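Local structure of alpha-L-rhamnosidase (6GSZ) at residues A[148-153]-A[184-189]; A[231-236]-A[243-248]; A[154-159]-A[169-174]; A[14-19]-A[100-105]. The protein probably catalyses the hydrolysis of terminal non-reducing alpha-L-rhamnose residues in alpha-L-rhamnosides, and binds calcium ions. All coordinates share one frame; numbering follows the deposited sequence. Where two conformers were deposited one is given.

Overall arrangement
Contact 1 (148-153 with 184-189) is the centre of the group: the centres of contacts 2, 3 and 4 lie about 10, 11 and 11 Å from its own. It shares a sheet with contact 2, where strands 144-154 and 228-237 run side by side, and R148 N and Y150 O join V234 O and L232 N. Contact 3 sits inside the chain loop that contact 1 closes and meets it through the Y157 hydroxyl. Contact 4 belongs to the N-terminal immunoglobulin-like domain and reaches contact 1 through the E102–R148 salt bridge. Contacts 1 and 3 each supply a calcium ligand, D188 and E158. The bound glucose pocket, with residues such as E466 and W470, contains no residue of the four contacts.

Contact 1. Residues A[148-153]-A[184-189]; sequences RLYITA and YNTYDV. With CA (calcium ion), chain L.
D188 OD2 is gripped by a calcium ion at 2.3 Å and by a water that also accepts from R148 NH1, which ties the metal site to the neighbouring strand. R148 NH1 makes a salt bridge to D188 OD1 as well, at 3.2 Å, with the guanidinium and carboxylate planes 47° apart. R148 and D188 form a non-hydrogen-bonded pair in the antiparallel pairing of strands 144-154 and 182-188, in one sheet of the rhamnosidase N-terminal domain. R148 is bent at chi2 (-69°), which brings CD near Y187 O; the guanidinium has a further partner in E102, while D188 OD1 also takes a bond from T190. Four waters complete the calcium shell as modelled, consistent with a site near solvent.

Further along, L149 and Y187 exchange two backbone bonds, and I151 and N185 do the same, N185 N to I151 O measuring 2.9 Å. On the face of R148 and D188, Y150 and T186 lie side by side, with T186 OG1 near the plane of the ring at its edge, 3.3 Å from Y150 CD1. Y184 CE2 approaches the same CD1 obliquely at 4.1 Å, and Y184 OH bonds L105 N.

The other face carries L149, I151, N185 and Y187. N185 OD1 and Y187 OH both bond Y157 OH, and I151 CG2 lies in the plane of the Y187 ring, 3.6 Å from CE2.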
loop_
_atom_site.group_PDB
_atom_site.type_symbol
_atom_site.label_atom_id
_atom_site.label_comp_id
_atom_site.label_asym_id
_atom_site.label_seq_id
_atom_site.Cartn_x
_atom_site.Cartn_y
_atom_site.Cartn_z
ATOM N N ARG A 148 18.405 4.655 -22.223
ATOM C CA ARG A 148 17.822 4.679 -20.890
ATOM C C ARG A 148 17.833 6.092 -20.314
ATOM O O ARG A 148 18.752 6.849 -20.554
ATOM C CB ARG A 148 18.612 3.788 -19.923
ATOM C CG ARG A 148 18.670 2.318 -20.316
ATOM C CD ARG A 148 17.322 1.625 -20.199
ATOM N NE ARG A 148 17.396 0.232 -20.562
ATOM C CZ ARG A 148 17.086 -0.281 -21.768
ATOM N NH1 ARG A 148 16.602 0.473 -22.746
ATOM N NH2 ARG A 148 17.215 -1.593 -21.947
ATOM N N LEU A 149 16.778 6.414 -19.555
ATOM C CA LEU A 149 16.752 7.626 -18.731
ATOM C C LEU A 149 16.691 7.190 -17.275
ATOM O O LEU A 149 15.788 6.402 -16.912
ATOM C CB LEU A 149 15.549 8.510 -19.049
ATOM C CG LEU A 149 15.505 9.806 -18.247
ATOM C CD1 LEU A 149 16.660 10.741 -18.620
ATOM C CD2 LEU A 149 14.183 10.507 -18.452
ATOM N N TYR A 150 17.631 7.684 -16.477
ATOM C CA TYR A 150 17.693 7.478 -15.050
ATOM C C TYR A 150 17.412 8.819 -14.390
ATOM O O TYR A 150 18.046 9.832 -14.778
ATOM C CB TYR A 150 19.076 6.991 -14.668
ATOM C CG TYR A 150 19.486 5.743 -15.389
ATOM C CD1 TYR A 150 19.029 4.512 -14.965
ATOM C CD2 TYR A 150 20.346 5.755 -16.472
ATOM C CE1 TYR A 150 19.429 3.343 -15.592
ATOM C CE2 TYR A 150 20.760 4.583 -17.089
ATOM C CZ TYR A 150 20.293 3.358 -16.649
ATOM O OH TYR A 150 20.751 2.227 -17.300
ATOM N N ILE A 151 16.414 8.916 -13.507
ATOM C CA ILE A 151 15.946 10.236 -13.119
ATOM C C ILE A 151 15.303 10.211 -11.748
ATOM O O ILE A 151 14.592 9.257 -11.386
ATOM C CB ILE A 151 14.981 10.760 -14.198
ATOM C CG1 ILE A 151 14.456 12.158 -13.864
ATOM C CG2 ILE A 151 13.864 9.779 -14.497
ATOM C CD1 ILE A 151 13.849 12.899 -15.048
ATOM N N THR A 152 15.516 11.282 -11.002
ATOM C CA THR A 152 14.773 11.560 -9.808
ATOM C C THR A 152 14.710 13.064 -9.590
ATOM O O THR A 152 15.268 13.846 -10.348
ATOM C CB THR A 152 15.346 10.854 -8.573
ATOM O OG1 THR A 152 14.372 10.888 -7.530
ATOM C CG2 THR A 152 16.647 11.434 -8.074
ATOM N N ALA A 153 13.997 13.470 -8.541
ATOM C CA ALA A 153 13.897 14.883 -8.214
ATOM C C ALA A 153 13.995 15.081 -6.715
ATOM O O ALA A 153 13.645 14.176 -5.915
ATOM C CB ALA A 153 12.561 15.420 -8.673
ATOM N N TYR A 184 15.186 6.497 -7.359
ATOM C CA TYR A 184 15.274 7.030 -8.706
ATOM C C TYR A 184 14.664 6.010 -9.658
ATOM O O TYR A 184 14.595 4.793 -9.342
ATOM C CB TYR A 184 16.708 7.363 -9.165
ATOM C CG TYR A 184 17.515 6.121 -9.424
ATOM C CD1 TYR A 184 18.162 5.453 -8.404
ATOM C CD2 TYR A 184 17.651 5.651 -10.707
ATOM C CE1 TYR A 184 18.820 4.255 -8.660
ATOM C CE2 TYR A 184 18.315 4.467 -10.975
ATOM C CZ TYR A 184 18.918 3.779 -9.949
ATOM O OH TYR A 184 19.574 2.616 -10.261
ATOM N N ASN A 185 14.177 6.456 -10.796
ATOM C CA ASN A 185 13.468 5.651 -11.766
ATOM C C ASN A 185 14.272 5.428 -13.034
ATOM O O ASN A 185 15.085 6.271 -13.408
ATOM C CB ASN A 185 12.075 6.180 -12.057
ATOM C CG ASN A 185 11.302 6.411 -10.779
ATOM O OD1 ASN A 185 10.849 7.536 -10.484
ATOM N ND2 ASN A 185 11.185 5.367 -9.968
ATOM N N THR A 186 14.009 4.317 -13.708
ATOM C CA THR A 186 14.655 3.941 -14.937
ATOM C C THR A 186 13.596 3.728 -16.021
ATOM O O THR A 186 12.594 3.005 -15.804
ATOM C CB THR A 186 15.467 2.654 -14.757
ATOM O OG1 THR A 186 16.430 2.841 -13.724
ATOM C CG2 THR A 186 16.179 2.286 -16.047
ATOM N N TYR A 187 13.821 4.317 -17.208
ATOM C CA TYR A 187 12.895 4.191 -18.318
ATOM C C TYR A 187 13.660 3.783 -19.578
ATOM O O TYR A 187 14.768 4.280 -19.850
ATOM C CB TYR A 187 12.211 5.529 -18.584
ATOM C CG TYR A 187 11.435 6.049 -17.402
ATOM C CD1 TYR A 187 10.147 5.595 -17.122
ATOM C CD2 TYR A 187 11.972 7.008 -16.551
ATOM C CE1 TYR A 187 9.428 6.054 -16.023
ATOM C CE2 TYR A 187 11.239 7.515 -15.486
ATOM C CZ TYR A 187 9.949 7.075 -15.222
ATOM O OH TYR A 187 9.217 7.597 -14.198
ATOM N N ASP A 188 13.002 2.961 -20.393
ATOM C CA ASP A 188 13.498 2.637 -21.722
ATOM C C ASP A 188 12.973 3.692 -22.702
ATOM O O ASP A 188 11.784 3.738 -23.009
ATOM C CB ASP A 188 13.077 1.238 -22.124
ATOM C CG ASP A 188 13.465 0.851 -23.539
ATOM O OD1 ASP A 188 14.030 1.707 -24.253
ATOM O OD2 ASP A 188 13.192 -0.327 -23.915
ATOM N N VAL A 189 13.855 4.603 -23.096
ATOM C CA VAL A 189 13.473 5.735 -23.946
ATOM C C VAL A 189 13.972 5.548 -25.388
ATOM O O VAL A 189 13.980 6.502 -26.176
ATOM C CB VAL A 189 13.928 7.074 -23.348
ATOM C CG1 VAL A 189 13.312 7.285 -21.991
ATOM C CG2 VAL A 189 15.428 7.213 -23.294
HETATM CA CA CA L . 11.495 -1.906 -23.995
HETATM O O HOH W 1 15.762 -1.138 -24.961
HETATM O O HOH W 2 11.734 -0.249 -26.136
HETATM O O HOH W 3 12.680 -3.161 -26.004
HETATM O O HOH W 4 13.353 -3.230 -23.311
HETATM O O HOH W 5 9.767 0.267 -23.941
#

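Contact 2. Residues A[231-236]-A[243-248]; sequences SLLVVT and LYIPSD
V234 and Y244 lie side by side and point the same way, both methyls of the valine being turned to one side of the tyrosine ring. V234 CG1 is 3.9 Å from Y244 CE2, and V234 CG2 stands equally far from Y244 CD2. The two residues form a non-hydrogen-bonded pair in the beta hairpin of strands 228-237 and 242-246, at the edge of a sheet in the N-terminal domain. CG of Y244 stands beside its own backbone N, anti to the carbonyl carbon (chi1 -61°); L232 CD2 comes in at the ring edge, near its plane, and H112 stacks on the ring. On the same face, L232 CD1 reaches 4.1 Å to P246 CB.

The opposite face carries V235 against L243, CB to CB at 4.1 Å, and L233 beside I245, pointing the same way; both touch F138 of strand 132-140. Paired backbone bonds hold each couple, and L233 N to I245 O is practically straight at 179°.

Beyond P246 the pairing changes character. S247 N bonds S231 O, but the return bond goes to a side chain: S247 OG, placed between N and the carbonyl carbon (chi1 49°) and also bonded to V115 O, accepts from S231 N at 2.9 Å.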
loop_
_atom_site.group_PDB
_atom_site.type_symbol
_atom_site.label_atom_id
_atom_site.label_comp_id
_atom_site.label_asym_id
_atom_site.label_seq_id
_atom_site.Cartn_x
_atom_site.Cartn_y
_atom_site.Cartn_z
ATOM N N SER A 231 19.344 13.709 -13.475
ATOM C CA SER A 231 18.958 13.009 -14.708
ATOM C C SER A 231 20.225 12.505 -15.410
ATOM O O SER A 231 21.172 13.263 -15.533
ATOM C CB SER A 231 18.139 13.939 -15.586
ATOM O OG SER A 231 17.664 13.320 -16.780
ATOM N N LEU A 232 20.197 11.288 -15.925
ATOM C CA LEU A 232 21.221 10.816 -16.828
ATOM C C LEU A 232 20.535 10.055 -17.960
ATOM O O LEU A 232 19.844 9.049 -17.695
ATOM C CB LEU A 232 22.219 9.909 -16.098
ATOM C CG LEU A 232 23.369 9.391 -16.971
ATOM C CD1 LEU A 232 24.245 10.562 -17.426
ATOM C CD2 LEU A 232 24.151 8.281 -16.242
ATOM N N LEU A 233 20.759 10.488 -19.196
ATOM C CA LEU A 233 20.347 9.783 -20.398
ATOM C C LEU A 233 21.567 9.040 -20.942
ATOM O O LEU A 233 22.626 9.624 -21.100
ATOM C CB LEU A 233 19.823 10.770 -21.438
ATOM C CG LEU A 233 19.297 10.122 -22.715
ATOM C CD1 LEU A 233 17.949 9.497 -22.472
ATOM C CD2 LEU A 233 19.205 11.141 -23.833
ATOM N N VAL A 234 21.432 7.722 -21.127
ATOM C CA VAL A 234 22.504 6.890 -21.643
ATOM C C VAL A 234 22.011 6.283 -22.958
ATOM O O VAL A 234 21.020 5.523 -22.958
ATOM C CB VAL A 234 22.889 5.790 -20.640
ATOM C CG1 VAL A 234 24.086 5.015 -21.167
ATOM C CG2 VAL A 234 23.207 6.346 -19.265
ATOM N N VAL A 235 22.717 6.550 -24.052
ATOM C CA VAL A 235 22.389 6.007 -25.353
ATOM C C VAL A 235 23.486 5.008 -25.739
ATOM O O VAL A 235 24.669 5.321 -25.647
ATOM C CB VAL A 235 22.290 7.129 -26.419
ATOM C CG1 VAL A 235 21.924 6.561 -27.774
ATOM C CG2 VAL A 235 21.323 8.229 -26.013
ATOM N N THR A 236 23.073 3.776 -26.037
ATOM C CA THR A 236 24.003 2.746 -26.483
ATOM C C THR A 236 24.004 2.721 -28.012
ATOM O O THR A 236 22.991 2.495 -28.641
ATOM C CB THR A 236 23.604 1.368 -25.949
ATOM O OG1 THR A 236 23.591 1.471 -24.525
ATOM C CG2 THR A 236 24.552 0.279 -26.412
ATOM N N LEU A 243 26.817 7.114 -25.246
ATOM C CA LEU A 243 26.699 8.561 -25.068
ATOM C C LEU A 243 25.985 8.828 -23.734
ATOM O O LEU A 243 24.993 8.175 -23.426
ATOM C CB LEU A 243 25.923 9.093 -26.283
ATOM C CG LEU A 243 25.402 10.532 -26.265
ATOM C CD1 LEU A 243 26.535 11.552 -26.241
ATOM C CD2 LEU A 243 24.521 10.778 -27.489
ATOM N N TYR A 244 26.508 9.776 -22.963
ATOM C CA TYR A 244 25.975 10.188 -21.645
ATOM C C TYR A 244 25.515 11.641 -21.691
ATOM O O TYR A 244 26.309 12.520 -22.001
ATOM C CB TYR A 244 27.033 10.040 -20.558
ATOM C CG TYR A 244 27.492 8.619 -20.412
ATOM C CD1 TYR A 244 28.562 8.124 -21.153
ATOM C CD2 TYR A 244 26.854 7.780 -19.533
ATOM C CE1 TYR A 244 28.962 6.809 -21.029
ATOM C CE2 TYR A 244 27.236 6.457 -19.401
ATOM C CZ TYR A 244 28.285 5.973 -20.160
ATOM O OH TYR A 244 28.681 4.688 -20.009
ATOM N N ILE A 245 24.252 11.904 -21.354
ATOM C CA ILE A 245 23.740 13.264 -21.347
ATOM C C ILE A 245 23.282 13.523 -19.923
ATOM O O ILE A 245 22.180 13.075 -19.516
ATOM C CB ILE A 245 22.561 13.484 -22.321
ATOM C CG1 ILE A 245 22.857 13.018 -23.744
ATOM C CG2 ILE A 245 22.149 14.963 -22.292
ATOM C CD1 ILE A 245 24.007 13.726 -24.369
ATOM N N PRO A 246 24.138 14.155 -19.106
ATOM C CA PRO A 246 23.823 14.385 -17.707
ATOM C C PRO A 246 23.032 15.658 -17.448
ATOM O O PRO A 246 23.176 16.654 -18.194
ATOM C CB PRO A 246 25.216 14.489 -17.066
ATOM C CG PRO A 246 26.011 15.221 -18.130
ATOM C CD PRO A 246 25.501 14.613 -19.426
ATOM N N SER A 247 22.330 15.707 -16.311
ATOM C CA SER A 247 21.918 16.969 -15.718
ATOM C C SER A 247 23.168 17.691 -15.245
ATOM O O SER A 247 24.000 17.144 -14.523
ATOM C CB SER A 247 20.943 16.756 -14.588
ATOM O OG SER A 247 21.393 15.763 -13.665
ATOM N N ASP A 248 23.285 18.982 -15.608
ATOM C CA ASP A 248 24.432 19.816 -15.188
ATOM C C ASP A 248 24.070 21.271 -15.499
ATOM O O ASP A 248 22.947 21.544 -15.943
ATOM C CB ASP A 248 25.734 19.364 -15.843
ATOM C CG ASP A 248 25.798 19.550 -17.343
ATOM O OD1 ASP A 248 24.955 20.307 -17.890
ATOM O OD2 ASP A 248 26.693 18.915 -17.989
HETATM O O HOH W 6 19.746 13.826 -18.495
#

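Contact 3. Residues A[154-159]-A[169-174]; sequences LGLYEA and HVMAPG. With CA (calcium ion), chain B.
Y157 and A172 carry the polar part of this contact, where strand 156-161 receives the loop that follows strand 164-165 in the N-terminal domain. Y157 N donates a hydrogen bond to A172 O at 2.9 Å, nearly along the C=O axis, and L156 CA brings a CA-H contact to the same oxygen. A water links the two backbones, donating to Y157 O at 2.7 Å and accepting from A172 N at 2.9 Å.

Apolar packing lies on both sides of that bond. L156 crosses M171 with CD1 3.7 Å from M171 CE, while its CD2 settles by the carbonyl oxygens of M171 and A172. The Y157 ring, its CG between backbone N and carbonyl carbon (chi1 70°), leans on A172 CB, which is 3.7 Å from both Y157 CE1 and Y157 CZ. P173, preceded by a cis peptide, has CD beside G155 O and L156 CD2.

Metal binding falls to E158, whose OE1 meets a calcium ion at 2.3 Å beside S392 OG and two waters; E158 OE2 pairs with R165.

Both backbone polar atoms of A172 are therefore satisfied, the oxygen directly and the nitrogen through water, consistent with a loop that docks without a continuous strand pairing.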
loop_
_atom_site.group_PDB
_atom_site.type_symbol
_atom_site.label_atom_id
_atom_site.label_comp_id
_atom_site.label_asym_id
_atom_site.label_seq_id
_atom_site.Cartn_x
_atom_site.Cartn_y
_atom_site.Cartn_z
ATOM N N LEU A 154 14.438 16.277 -6.349
ATOM C CA LEU A 154 14.245 16.794 -5.012
ATOM C C LEU A 154 12.891 17.505 -5.056
ATOM O O LEU A 154 12.804 18.723 -5.328
ATOM C CB LEU A 154 15.405 17.705 -4.636
ATOM C CG LEU A 154 16.690 17.024 -4.186
ATOM C CD1 LEU A 154 17.242 16.070 -5.219
ATOM C CD2 LEU A 154 17.695 18.103 -3.783
ATOM N N GLY A 155 11.840 16.725 -4.937
ATOM C CA GLY A 155 10.494 17.080 -5.308
ATOM C C GLY A 155 9.861 15.944 -6.040
ATOM O O GLY A 155 10.007 14.771 -5.622
ATOM N N LEU A 156 9.108 16.254 -7.091
ATOM C CA LEU A 156 8.466 15.277 -7.982
ATOM C C LEU A 156 8.731 15.708 -9.412
ATOM O O LEU A 156 8.879 16.936 -9.650
ATOM C CB LEU A 156 6.967 15.241 -7.710
ATOM C CG LEU A 156 6.556 14.806 -6.293
ATOM C CD1 LEU A 156 5.039 15.007 -6.068
ATOM C CD2 LEU A 156 6.979 13.365 -5.966
ATOM N N TYR A 157 8.770 14.801 -10.368
ATOM C CA TYR A 157 9.116 15.158 -11.729
ATOM C C TYR A 157 8.133 14.571 -12.738
ATOM O O TYR A 157 7.543 13.496 -12.544
ATOM C CB TYR A 157 10.558 14.771 -12.105
ATOM C CG TYR A 157 10.701 13.285 -12.210
ATOM C CD1 TYR A 157 10.999 12.508 -11.103
ATOM C CD2 TYR A 157 10.462 12.635 -13.432
ATOM C CE1 TYR A 157 11.053 11.124 -11.201
ATOM C CE2 TYR A 157 10.481 11.251 -13.526
ATOM C CZ TYR A 157 10.774 10.507 -12.407
ATOM O OH TYR A 157 10.721 9.140 -12.531
ATOM N N GLU A 158 8.058 15.224 -13.896
ATOM C CA GLU A 158 7.440 14.704 -15.101
ATOM C C GLU A 158 8.375 15.035 -16.257
ATOM O O GLU A 158 8.613 16.227 -16.518
ATOM C CB GLU A 158 6.079 15.327 -15.369
ATOM C CG GLU A 158 5.392 14.821 -16.601
ATOM C CD GLU A 158 3.921 15.239 -16.688
ATOM O OE1 GLU A 158 3.466 16.064 -15.855
ATOM O OE2 GLU A 158 3.225 14.717 -17.554
ATOM N N ALA A 159 8.900 14.038 -16.954
ATOM C CA ALA A 159 9.852 14.193 -18.036
ATOM C C ALA A 159 9.213 13.944 -19.399
ATOM O O ALA A 159 8.300 13.136 -19.554
ATOM C CB ALA A 159 11.038 13.273 -17.872
ATOM N N HIS A 169 4.581 6.806 -14.918
ATOM C CA HIS A 169 4.603 7.006 -13.493
ATOM C C HIS A 169 4.148 8.426 -13.155
ATOM O O HIS A 169 4.625 9.417 -13.786
ATOM C CB HIS A 169 5.995 6.803 -12.883
ATOM C CG HIS A 169 6.671 5.508 -13.172
ATOM N ND1 HIS A 169 7.811 5.164 -12.487
ATOM C CD2 HIS A 169 6.460 4.551 -14.107
ATOM C CE1 HIS A 169 8.242 3.986 -12.948
ATOM N NE2 HIS A 169 7.449 3.602 -13.956
ATOM N N VAL A 170 3.319 8.577 -12.129
ATOM C CA VAL A 170 2.904 9.885 -11.652
ATOM C C VAL A 170 3.316 10.007 -10.193
ATOM O O VAL A 170 3.680 9.015 -9.537
ATOM C CB VAL A 170 1.407 10.153 -11.851
ATOM C CG1 VAL A 170 1.067 10.173 -13.323
ATOM C CG2 VAL A 170 0.558 9.160 -11.092
ATOM N N MET A 171 3.284 11.218 -9.656
ATOM C CA MET A 171 3.765 11.500 -8.295
ATOM C C MET A 171 5.135 10.848 -8.036
ATOM O O MET A 171 5.410 10.300 -6.966
ATOM C CB MET A 171 2.732 11.111 -7.238
ATOM C CG MET A 171 1.379 11.797 -7.454
ATOM S SD MET A 171 1.416 13.569 -7.420
ATOM C CE MET A 171 1.542 13.853 -5.663
ATOM N N ALA A 172 6.027 10.929 -9.035
ATOM C CA ALA A 172 7.307 10.252 -9.037
ATOM C C ALA A 172 8.386 11.157 -8.476
ATOM O O ALA A 172 8.417 12.352 -8.826
ATOM C CB ALA A 172 7.650 9.847 -10.451
ATOM N N PRO A 173 9.331 10.673 -7.654
ATOM C CA PRO A 173 9.566 9.264 -7.305
ATOM C C PRO A 173 8.829 8.734 -6.087
ATOM O O PRO A 173 9.085 7.590 -5.690
ATOM C CB PRO A 173 11.091 9.295 -7.030
ATOM C CG PRO A 173 11.287 10.627 -6.331
ATOM C CD PRO A 173 10.402 11.527 -7.147
ATOM N N GLY A 174 7.886 9.492 -5.537
ATOM C CA GLY A 174 7.151 9.043 -4.367
ATOM C C GLY A 174 7.809 9.566 -3.094
ATOM O O GLY A 174 8.724 10.426 -3.169
HETATM CA CA CA B . 1.205 16.441 -15.497
HETATM O O HOH W 7 7.121 10.900 -13.974
HETATM O O HOH W 8 5.468 13.112 -10.848
HETATM O O HOH W 9 1.557 17.725 -17.002
HETATM O O HOH W 10 -0.890 16.365 -16.264
#

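Contact 4. Residues A[14-19]-A[100-105]; sequences TALGIG and TVEPGL
E102 runs beside L16, both side chains pointing the same way, from a parallel pairing of strands 15-18 and 99-103 at the edge of the immunoglobulin-like domain's sheet. Its CB is 4.1 Å from A15 O; CG is anti to the backbone N (chi1 180°), and the extended chain carries CD to L16 CD1 at 3.6 Å. That methyl sits close to the whole carboxylate, 3.7 Å from each of E102 OE1 and E102 OE2. OE2 also forms a salt bridge with R148 NE of the adjoining domain.

The backbone slips by one residue here, making a beta bulge: E102 O accepts from both G17 N, at 2.8 Å, and I18 N. Pairing resumes with G104 N to I18 O, a fairly straight 167° bond, whereas E102 N to A15 O is weak. G17 takes a positive phi (82°) in this corner, and G104 packs so closely on G17 O that a CB would clash there. On the face of A15 and V101, V101 CG2 meets A15 CB, and I18 CD1 reaches the same methyl at 3.7 Å.

At the bulge the E102 carbonyl oxygen takes two N-H donors, while the buried carboxylate probably owes much of its charge balance to R148, which makes this strand pair part of the joint between two domains.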
loop_
_atom_site.group_PDB
_atom_site.type_symbol
_atom_site.label_atom_id
_atom_site.label_comp_id
_atom_site.label_asym_id
_atom_site.label_seq_id
_atom_site.Cartn_x
_atom_site.Cartn_y
_atom_site.Cartn_z
ATOM N N THR A 14 7.937 -5.810 -12.871
ATOM C CA THR A 14 8.850 -5.765 -14.000
ATOM C C THR A 14 10.215 -5.333 -13.463
ATOM O O THR A 14 10.285 -4.706 -12.422
ATOM C CB THR A 14 8.391 -4.789 -15.098
ATOM O OG1 THR A 14 8.480 -3.450 -14.619
ATOM C CG2 THR A 14 6.986 -5.049 -15.578
ATOM N N ALA A 15 11.284 -5.674 -14.185
ATOM C CA ALA A 15 12.625 -5.562 -13.623
ATOM C C ALA A 15 13.549 -4.751 -14.534
ATOM O O ALA A 15 14.496 -5.242 -15.115
ATOM C CB ALA A 15 13.144 -6.945 -13.276
ATOM N N LEU A 16 13.275 -3.449 -14.622
ATOM C CA LEU A 16 14.126 -2.484 -15.350
ATOM C C LEU A 16 14.705 -1.487 -14.337
ATOM O O LEU A 16 13.948 -0.735 -13.700
ATOM C CB LEU A 16 13.318 -1.804 -16.457
ATOM C CG LEU A 16 14.063 -0.660 -17.150
ATOM C CD1 LEU A 16 15.335 -1.161 -17.817
ATOM C CD2 LEU A 16 13.167 0.068 -18.145
ATOM N N GLY A 17 16.031 -1.479 -14.220
ATOM C CA GLY A 17 16.719 -0.539 -13.368
ATOM C C GLY A 17 16.760 -0.929 -11.902
ATOM O O GLY A 17 16.841 -0.085 -11.003
ATOM N N ILE A 18 16.752 -2.253 -11.655
ATOM C CA ILE A 18 16.676 -2.797 -10.307
ATOM C C ILE A 18 18.023 -2.661 -9.578
ATOM O O ILE A 18 19.091 -2.428 -10.158
ATOM C CB ILE A 18 16.158 -4.246 -10.308
ATOM C CG1 ILE A 18 17.132 -5.218 -10.956
ATOM C CG2 ILE A 18 14.783 -4.302 -10.970
ATOM C CD1 ILE A 18 16.799 -6.679 -10.724
ATOM N N GLY A 19 17.973 -2.889 -8.269
ATOM C CA GLY A 19 19.133 -2.777 -7.406
ATOM C C GLY A 19 19.930 -4.065 -7.242
ATOM O O GLY A 19 21.032 -4.047 -6.721
ATOM N N THR A 100 12.607 -9.798 -19.247
ATOM C CA THR A 100 13.918 -9.168 -19.143
ATOM C C THR A 100 14.192 -8.721 -17.695
ATOM O O THR A 100 13.281 -8.458 -16.888
ATOM C CB THR A 100 14.035 -7.973 -20.105
ATOM O OG1 THR A 100 12.987 -7.040 -19.840
ATOM C CG2 THR A 100 13.962 -8.434 -21.545
ATOM N N VAL A 101 15.475 -8.631 -17.387
ATOM C CA VAL A 101 15.951 -8.145 -16.099
ATOM C C VAL A 101 17.229 -7.331 -16.317
ATOM O O VAL A 101 18.071 -7.714 -17.097
ATOM C CB VAL A 101 16.143 -9.315 -15.117
ATOM C CG1 VAL A 101 17.096 -10.371 -15.655
ATOM C CG2 VAL A 101 16.602 -8.827 -13.756
ATOM N N GLU A 102 17.313 -6.160 -15.671
ATOM C CA GLU A 102 18.423 -5.233 -15.940
ATOM C C GLU A 102 18.650 -4.368 -14.712
ATOM O O GLU A 102 17.738 -3.643 -14.295
ATOM C CB GLU A 102 17.998 -4.342 -17.105
ATOM C CG GLU A 102 19.035 -3.324 -17.493
ATOM C CD GLU A 102 18.611 -2.485 -18.693
ATOM O OE1 GLU A 102 17.950 -3.024 -19.610
ATOM O OE2 GLU A 102 18.931 -1.252 -18.702
ATOM N N PRO A 103 19.828 -4.410 -14.085
ATOM C CA PRO A 103 20.104 -3.498 -12.985
ATOM C C PRO A 103 20.225 -2.048 -13.458
ATOM O O PRO A 103 20.604 -1.774 -14.607
ATOM C CB PRO A 103 21.440 -3.981 -12.428
ATOM C CG PRO A 103 21.530 -5.419 -12.897
ATOM C CD PRO A 103 20.937 -5.373 -14.290
ATOM N N GLY A 104 19.982 -1.148 -12.502
ATOM C CA GLY A 104 20.138 0.291 -12.695
ATOM C C GLY A 104 21.569 0.752 -12.458
ATOM O O GLY A 104 22.532 0.094 -12.819
ATOM N N LEU A 105 21.674 1.971 -11.939
ATOM C CA LEU A 105 22.942 2.612 -11.633
ATOM C C LEU A 105 23.309 2.297 -10.182
ATOM O O LEU A 105 22.637 2.757 -9.248
ATOM C CB LEU A 105 22.803 4.128 -11.871
ATOM C CG LEU A 105 22.366 4.545 -13.261
ATOM C CD1 LEU A 105 22.401 6.055 -13.392
ATOM C CD2 LEU A 105 23.254 3.947 -14.339
HETATM O O HOH W 11 13.892 -5.230 -17.979
HETATM O O HOH W 12 10.811 -7.953 -16.125
#